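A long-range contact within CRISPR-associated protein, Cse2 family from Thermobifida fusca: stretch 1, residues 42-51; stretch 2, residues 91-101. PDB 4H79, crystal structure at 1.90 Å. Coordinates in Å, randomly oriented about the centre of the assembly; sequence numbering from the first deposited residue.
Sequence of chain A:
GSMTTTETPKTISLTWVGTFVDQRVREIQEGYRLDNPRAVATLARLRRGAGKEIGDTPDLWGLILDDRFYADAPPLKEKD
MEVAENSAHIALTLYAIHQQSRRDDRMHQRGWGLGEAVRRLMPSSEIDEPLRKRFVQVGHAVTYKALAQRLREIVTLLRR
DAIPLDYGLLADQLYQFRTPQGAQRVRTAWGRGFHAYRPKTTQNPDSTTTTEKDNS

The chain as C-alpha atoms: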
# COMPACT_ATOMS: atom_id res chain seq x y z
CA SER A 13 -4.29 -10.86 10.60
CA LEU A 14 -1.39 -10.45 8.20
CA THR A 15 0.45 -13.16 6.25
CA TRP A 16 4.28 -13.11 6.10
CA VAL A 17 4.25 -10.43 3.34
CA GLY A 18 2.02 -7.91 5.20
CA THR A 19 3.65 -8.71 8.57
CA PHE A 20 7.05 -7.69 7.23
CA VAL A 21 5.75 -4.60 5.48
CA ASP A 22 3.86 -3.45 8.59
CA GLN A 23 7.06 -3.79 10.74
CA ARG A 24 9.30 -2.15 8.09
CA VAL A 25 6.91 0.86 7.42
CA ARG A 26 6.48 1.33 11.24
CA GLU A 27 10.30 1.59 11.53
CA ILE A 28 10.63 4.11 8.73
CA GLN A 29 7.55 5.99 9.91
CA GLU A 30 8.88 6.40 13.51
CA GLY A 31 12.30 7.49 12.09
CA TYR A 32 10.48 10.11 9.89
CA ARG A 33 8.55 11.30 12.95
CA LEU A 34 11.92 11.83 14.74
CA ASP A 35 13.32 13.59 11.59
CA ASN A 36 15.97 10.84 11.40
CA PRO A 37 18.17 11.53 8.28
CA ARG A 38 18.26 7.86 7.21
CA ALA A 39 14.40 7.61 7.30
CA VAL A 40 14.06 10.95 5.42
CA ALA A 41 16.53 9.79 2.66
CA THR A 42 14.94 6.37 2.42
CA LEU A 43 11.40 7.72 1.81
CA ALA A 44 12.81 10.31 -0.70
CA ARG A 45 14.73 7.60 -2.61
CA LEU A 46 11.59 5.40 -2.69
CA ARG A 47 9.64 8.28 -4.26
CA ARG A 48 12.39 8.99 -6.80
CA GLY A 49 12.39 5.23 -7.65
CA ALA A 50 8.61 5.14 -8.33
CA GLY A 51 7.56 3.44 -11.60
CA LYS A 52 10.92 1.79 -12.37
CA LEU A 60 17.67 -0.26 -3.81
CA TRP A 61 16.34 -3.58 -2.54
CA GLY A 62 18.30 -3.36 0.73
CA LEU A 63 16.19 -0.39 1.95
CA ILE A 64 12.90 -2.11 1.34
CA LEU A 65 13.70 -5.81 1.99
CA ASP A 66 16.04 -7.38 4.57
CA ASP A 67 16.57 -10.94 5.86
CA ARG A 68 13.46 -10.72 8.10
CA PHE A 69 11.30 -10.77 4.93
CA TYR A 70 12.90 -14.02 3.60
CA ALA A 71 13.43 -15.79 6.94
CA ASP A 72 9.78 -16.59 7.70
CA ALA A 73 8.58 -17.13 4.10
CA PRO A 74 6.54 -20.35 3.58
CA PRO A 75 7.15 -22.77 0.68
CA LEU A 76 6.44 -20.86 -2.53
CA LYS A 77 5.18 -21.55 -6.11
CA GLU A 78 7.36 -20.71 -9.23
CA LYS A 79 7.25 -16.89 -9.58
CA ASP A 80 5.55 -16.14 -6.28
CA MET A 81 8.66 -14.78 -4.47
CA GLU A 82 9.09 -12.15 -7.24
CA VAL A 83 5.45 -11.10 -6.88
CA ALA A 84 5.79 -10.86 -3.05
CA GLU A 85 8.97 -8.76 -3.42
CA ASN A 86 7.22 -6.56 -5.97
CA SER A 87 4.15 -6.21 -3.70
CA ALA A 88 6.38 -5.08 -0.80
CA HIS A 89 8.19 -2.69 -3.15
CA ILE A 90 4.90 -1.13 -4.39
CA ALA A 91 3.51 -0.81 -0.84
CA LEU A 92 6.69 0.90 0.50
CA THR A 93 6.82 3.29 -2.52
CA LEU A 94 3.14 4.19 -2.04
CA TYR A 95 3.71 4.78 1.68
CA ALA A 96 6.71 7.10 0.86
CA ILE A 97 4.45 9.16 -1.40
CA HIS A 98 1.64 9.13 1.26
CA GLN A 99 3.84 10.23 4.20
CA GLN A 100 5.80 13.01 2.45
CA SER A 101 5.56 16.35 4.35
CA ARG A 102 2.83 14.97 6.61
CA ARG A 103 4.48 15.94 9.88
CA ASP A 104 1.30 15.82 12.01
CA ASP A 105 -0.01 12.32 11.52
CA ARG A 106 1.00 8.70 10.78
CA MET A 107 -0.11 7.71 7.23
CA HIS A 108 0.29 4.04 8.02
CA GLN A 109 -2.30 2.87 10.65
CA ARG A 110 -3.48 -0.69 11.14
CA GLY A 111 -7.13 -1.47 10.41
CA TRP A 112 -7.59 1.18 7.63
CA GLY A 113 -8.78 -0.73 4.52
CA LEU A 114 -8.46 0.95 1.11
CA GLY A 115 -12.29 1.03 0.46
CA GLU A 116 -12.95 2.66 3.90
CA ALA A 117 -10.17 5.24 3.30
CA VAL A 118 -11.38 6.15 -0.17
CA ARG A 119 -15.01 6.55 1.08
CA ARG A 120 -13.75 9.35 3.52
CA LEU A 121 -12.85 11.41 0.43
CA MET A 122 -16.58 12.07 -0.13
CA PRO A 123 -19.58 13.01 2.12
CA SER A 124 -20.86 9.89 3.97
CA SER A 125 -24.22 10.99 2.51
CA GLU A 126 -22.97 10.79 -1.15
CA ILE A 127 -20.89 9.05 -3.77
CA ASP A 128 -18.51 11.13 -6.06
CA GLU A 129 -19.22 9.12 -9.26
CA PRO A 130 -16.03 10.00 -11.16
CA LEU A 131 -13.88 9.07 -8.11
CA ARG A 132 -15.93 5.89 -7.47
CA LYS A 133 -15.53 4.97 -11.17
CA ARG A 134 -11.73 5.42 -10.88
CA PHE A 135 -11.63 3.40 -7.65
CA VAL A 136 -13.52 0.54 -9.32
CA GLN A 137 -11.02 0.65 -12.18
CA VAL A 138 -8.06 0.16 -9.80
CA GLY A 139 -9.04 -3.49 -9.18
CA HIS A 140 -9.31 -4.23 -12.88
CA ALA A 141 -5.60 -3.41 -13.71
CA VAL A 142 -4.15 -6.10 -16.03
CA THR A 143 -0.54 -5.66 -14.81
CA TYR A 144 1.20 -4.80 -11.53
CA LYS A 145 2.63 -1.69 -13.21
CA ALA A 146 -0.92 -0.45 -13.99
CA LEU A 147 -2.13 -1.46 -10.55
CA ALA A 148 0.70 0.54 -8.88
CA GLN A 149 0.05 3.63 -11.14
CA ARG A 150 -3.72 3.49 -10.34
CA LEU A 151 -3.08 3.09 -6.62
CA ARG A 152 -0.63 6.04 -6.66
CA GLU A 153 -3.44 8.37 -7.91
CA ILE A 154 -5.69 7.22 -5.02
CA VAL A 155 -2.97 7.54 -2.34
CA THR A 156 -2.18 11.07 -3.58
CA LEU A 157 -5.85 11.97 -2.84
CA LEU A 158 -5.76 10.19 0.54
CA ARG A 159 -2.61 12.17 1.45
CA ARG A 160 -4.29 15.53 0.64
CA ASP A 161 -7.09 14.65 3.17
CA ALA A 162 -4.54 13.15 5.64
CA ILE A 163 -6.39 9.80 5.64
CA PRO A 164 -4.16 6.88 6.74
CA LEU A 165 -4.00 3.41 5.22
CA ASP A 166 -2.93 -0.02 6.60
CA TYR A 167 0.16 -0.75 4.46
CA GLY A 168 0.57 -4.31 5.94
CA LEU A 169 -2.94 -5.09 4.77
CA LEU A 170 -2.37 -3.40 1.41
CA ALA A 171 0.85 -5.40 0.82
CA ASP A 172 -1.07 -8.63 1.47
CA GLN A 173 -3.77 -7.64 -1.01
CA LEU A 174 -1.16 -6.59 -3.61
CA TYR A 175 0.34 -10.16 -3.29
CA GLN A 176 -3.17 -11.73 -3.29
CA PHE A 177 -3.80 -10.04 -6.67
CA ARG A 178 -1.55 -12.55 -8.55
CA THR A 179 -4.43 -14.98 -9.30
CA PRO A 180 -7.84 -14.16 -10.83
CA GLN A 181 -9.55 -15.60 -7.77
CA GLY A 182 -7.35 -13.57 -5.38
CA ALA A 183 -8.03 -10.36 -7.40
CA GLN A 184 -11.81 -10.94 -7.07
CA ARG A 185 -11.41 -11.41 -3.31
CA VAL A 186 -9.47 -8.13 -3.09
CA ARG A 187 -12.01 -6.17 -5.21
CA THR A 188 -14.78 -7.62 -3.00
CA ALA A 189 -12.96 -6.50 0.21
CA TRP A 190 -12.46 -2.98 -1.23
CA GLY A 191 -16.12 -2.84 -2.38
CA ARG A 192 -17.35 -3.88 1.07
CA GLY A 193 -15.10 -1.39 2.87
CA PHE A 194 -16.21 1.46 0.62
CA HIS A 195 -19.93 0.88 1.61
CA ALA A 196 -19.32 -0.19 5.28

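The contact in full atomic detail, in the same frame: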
# COMPACT_ATOMS: atom_id res chain seq x y z
N THR A 42 15.56 7.57 2.91
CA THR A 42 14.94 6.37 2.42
C THR A 42 13.58 6.62 1.75
O THR A 42 13.31 6.13 0.63
CB THR A 42 14.73 5.33 3.56
OG1 THR A 42 16.04 4.95 4.00
CG2 THR A 42 13.94 4.09 3.08
N LEU A 43 12.72 7.39 2.40
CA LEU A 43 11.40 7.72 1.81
C LEU A 43 11.61 8.55 0.54
O LEU A 43 10.93 8.26 -0.49
CB LEU A 43 10.59 8.57 2.81
CG LEU A 43 10.15 7.75 4.03
CD1 LEU A 43 9.42 8.66 5.00
CD2 LEU A 43 9.24 6.56 3.61
N ALA A 44 12.56 9.51 0.53
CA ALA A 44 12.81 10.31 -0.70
C ALA A 44 13.30 9.44 -1.83
O ALA A 44 12.88 9.59 -3.03
CB ALA A 44 13.88 11.38 -0.44
N ARG A 45 14.23 8.53 -1.52
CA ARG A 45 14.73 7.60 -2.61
C ARG A 45 13.63 6.67 -3.16
O ARG A 45 13.59 6.40 -4.38
CB ARG A 45 15.91 6.76 -2.09
CG ARG A 45 17.17 7.64 -1.91
CD ARG A 45 18.30 6.91 -1.16
NE ARG A 45 18.97 6.03 -2.11
CZ ARG A 45 19.73 4.98 -1.77
NH1 ARG A 45 19.93 4.67 -0.49
NH2 ARG A 45 20.28 4.24 -2.72
N LEU A 46 12.76 6.18 -2.26
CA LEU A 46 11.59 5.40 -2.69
C LEU A 46 10.68 6.20 -3.65
O LEU A 46 10.27 5.67 -4.71
CB LEU A 46 10.77 4.96 -1.51
CG LEU A 46 11.41 3.76 -0.72
CD1 LEU A 46 10.76 3.65 0.64
CD2 LEU A 46 11.36 2.46 -1.50
N ARG A 47 10.37 7.47 -3.30
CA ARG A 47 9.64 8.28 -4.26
C ARG A 47 10.35 8.47 -5.60
O ARG A 47 9.73 8.46 -6.66
CB ARG A 47 9.31 9.66 -3.64
CG ARG A 47 8.25 9.51 -2.49
CD ARG A 47 7.84 10.98 -2.03
NE ARG A 47 9.00 11.81 -1.57
CZ ARG A 47 9.45 11.84 -0.30
NH1 ARG A 47 8.86 11.07 0.62
NH2 ARG A 47 10.44 12.65 0.04
N ARG A 48 11.66 8.71 -5.57
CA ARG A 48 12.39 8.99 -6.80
C ARG A 48 12.44 7.71 -7.64
O ARG A 48 12.52 7.76 -8.89
CB ARG A 48 13.82 9.51 -6.45
CG ARG A 48 14.71 9.79 -7.66
CD ARG A 48 15.78 10.85 -7.33
NE ARG A 48 16.74 10.40 -6.30
CZ ARG A 48 17.75 9.58 -6.53
NH1 ARG A 48 18.58 9.27 -5.54
NH2 ARG A 48 17.93 9.06 -7.77
N GLY A 49 12.44 6.55 -6.97
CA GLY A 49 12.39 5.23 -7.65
C GLY A 49 11.05 4.80 -8.24
O GLY A 49 11.00 3.82 -9.01
N ALA A 50 9.97 5.54 -7.93
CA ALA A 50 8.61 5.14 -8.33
C ALA A 50 8.47 4.93 -9.84
O ALA A 50 8.91 5.76 -10.63
CB ALA A 50 7.58 6.15 -7.84
N GLY A 51 7.86 3.80 -10.21
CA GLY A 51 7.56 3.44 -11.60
C GLY A 51 8.73 2.87 -12.40
O GLY A 51 8.78 3.04 -13.61
N ALA A 91 4.09 -1.34 -2.08
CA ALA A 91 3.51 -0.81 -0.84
C ALA A 91 4.42 0.24 -0.21
O ALA A 91 3.92 1.30 0.26
CB ALA A 91 3.22 -1.94 0.16
N LEU A 92 5.72 -0.06 -0.10
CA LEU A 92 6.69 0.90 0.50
C LEU A 92 6.77 2.18 -0.29
O LEU A 92 6.86 3.27 0.31
CB LEU A 92 8.10 0.29 0.57
CG LEU A 92 8.47 -0.32 1.93
CD1 LEU A 92 8.59 0.73 3.05
CD2 LEU A 92 7.48 -1.30 2.35
N THR A 93 6.74 2.05 -1.63
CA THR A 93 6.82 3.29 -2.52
C THR A 93 5.58 4.11 -2.31
O THR A 93 5.63 5.36 -2.18
CB THR A 93 6.91 2.84 -4.00
OG1 THR A 93 8.13 2.06 -4.14
CG2 THR A 93 6.99 4.06 -4.94
N LEU A 94 4.39 3.44 -2.30
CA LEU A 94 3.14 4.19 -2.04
C LEU A 94 3.19 4.87 -0.66
O LEU A 94 2.79 6.04 -0.50
CB LEU A 94 1.88 3.26 -2.11
CG LEU A 94 1.58 2.72 -3.52
CD1 LEU A 94 0.50 1.67 -3.44
CD2 LEU A 94 1.13 3.90 -4.45
N TYR A 95 3.62 4.15 0.36
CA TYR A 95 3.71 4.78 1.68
C TYR A 95 4.62 6.04 1.66
O TYR A 95 4.31 7.08 2.32
CB TYR A 95 4.25 3.74 2.75
CG TYR A 95 4.57 4.49 4.04
CD1 TYR A 95 3.50 4.95 4.87
CD2 TYR A 95 5.92 4.78 4.42
CE1 TYR A 95 3.77 5.74 6.00
CE2 TYR A 95 6.19 5.50 5.58
CZ TYR A 95 5.11 5.98 6.35
OH TYR A 95 5.35 6.70 7.50
N ALA A 96 5.78 5.94 0.97
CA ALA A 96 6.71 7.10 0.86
C ALA A 96 6.04 8.32 0.24
O ALA A 96 6.28 9.45 0.64
CB ALA A 96 7.94 6.69 0.04
N ILE A 97 5.22 8.07 -0.76
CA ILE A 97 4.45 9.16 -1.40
C ILE A 97 3.40 9.69 -0.42
O ILE A 97 3.27 10.92 -0.22
CB ILE A 97 3.72 8.61 -2.65
CG1 ILE A 97 4.74 8.30 -3.75
CG2 ILE A 97 2.69 9.66 -3.18
CD1 ILE A 97 4.17 7.40 -4.82
N HIS A 98 2.71 8.76 0.27
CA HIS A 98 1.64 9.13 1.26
C HIS A 98 2.14 9.94 2.41
O HIS A 98 1.52 10.97 2.81
CB HIS A 98 1.03 7.77 1.77
CG HIS A 98 -0.36 7.94 2.31
ND1 HIS A 98 -1.15 6.88 2.59
CD2 HIS A 98 -1.05 9.10 2.73
CE1 HIS A 98 -2.34 7.35 3.13
NE2 HIS A 98 -2.26 8.72 3.20
N GLN A 99 3.29 9.56 2.98
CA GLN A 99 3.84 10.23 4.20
C GLN A 99 4.52 11.59 3.95
O GLN A 99 4.61 12.43 4.85
CB GLN A 99 4.83 9.28 4.91
CG GLN A 99 5.20 9.75 6.33
CD GLN A 99 3.98 9.71 7.28
OE1 GLN A 99 3.42 8.64 7.55
NE2 GLN A 99 3.55 10.87 7.78
N GLN A 100 4.91 11.88 2.71
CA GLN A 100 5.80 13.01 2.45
C GLN A 100 5.17 14.34 2.94
O GLN A 100 4.01 14.67 2.59
CB GLN A 100 6.12 13.13 0.94
CG GLN A 100 7.03 14.36 0.64
CD GLN A 100 7.31 14.51 -0.84
OE1 GLN A 100 6.49 14.10 -1.71
NE2 GLN A 100 8.42 15.14 -1.18
N SER A 101 5.95 15.05 3.77
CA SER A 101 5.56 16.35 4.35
C SER A 101 4.31 16.27 5.24
O SER A 101 3.66 17.27 5.48
CB SER A 101 5.31 17.41 3.25
OG SER A 101 6.45 17.49 2.42
O HOH W 1 10.37 3.05 -5.33

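The one direct hydrogen bond across this contact ends not on a side chain but on the main chain of a helix near its C-terminal end: Arg47 NH1 donates to Ala96 O at 3.0 Å, with an N-H...O angle of 156°. Carbonyls in the last turn of a helix are often incompletely used by the backbone, and here the amide that follows the helical pattern, Gln100 N, makes only a weak bond to Ala96 O at 3.5 Å. The carbonyl lies at the edge of the guanidinium, near its plane, where N-H groups point. Over one face of the same group sits the amide of Gln100, with Arg47 NE 3.3 Å from Gln100 CD; although the amide's nitrogen and oxygen are close by, they form no hydrogen bond with the arginine. The aliphatic part of Arg47 also packs, its CG lying 3.9 Å from Ile97 CG1.

The example illustrates a small residue placed where two helices come close. The axes cross at -112° and come within 8.2 Å, and Ala96 points toward the other helix where Leu43 CA and Ala96 CA are 4.8 Å apart. Its methyl is shared: Ala96 CB lies 3.4 Å from Leu43 O, 3.8 Å from Leu43 CD2 and 3.7 Å from Leu46 CB. The same Leu43 CD2 also lies 3.8 Å from Tyr95 CE2, while Leu46 CD1 rests 4.3 Å from Leu92 CB.

Further along, Thr93 serves both chemistries. Its methyl packs against Ala50, with Thr93 CG2 3.6 Å from Ala50 CB, while its hydroxyl takes part in a water bridge. One ordered water donates to Leu46 O and to Thr93 OG1, each at 2.7 Å, linking a second main-chain carbonyl across the contact without direct hydrogen bonding between the two residues.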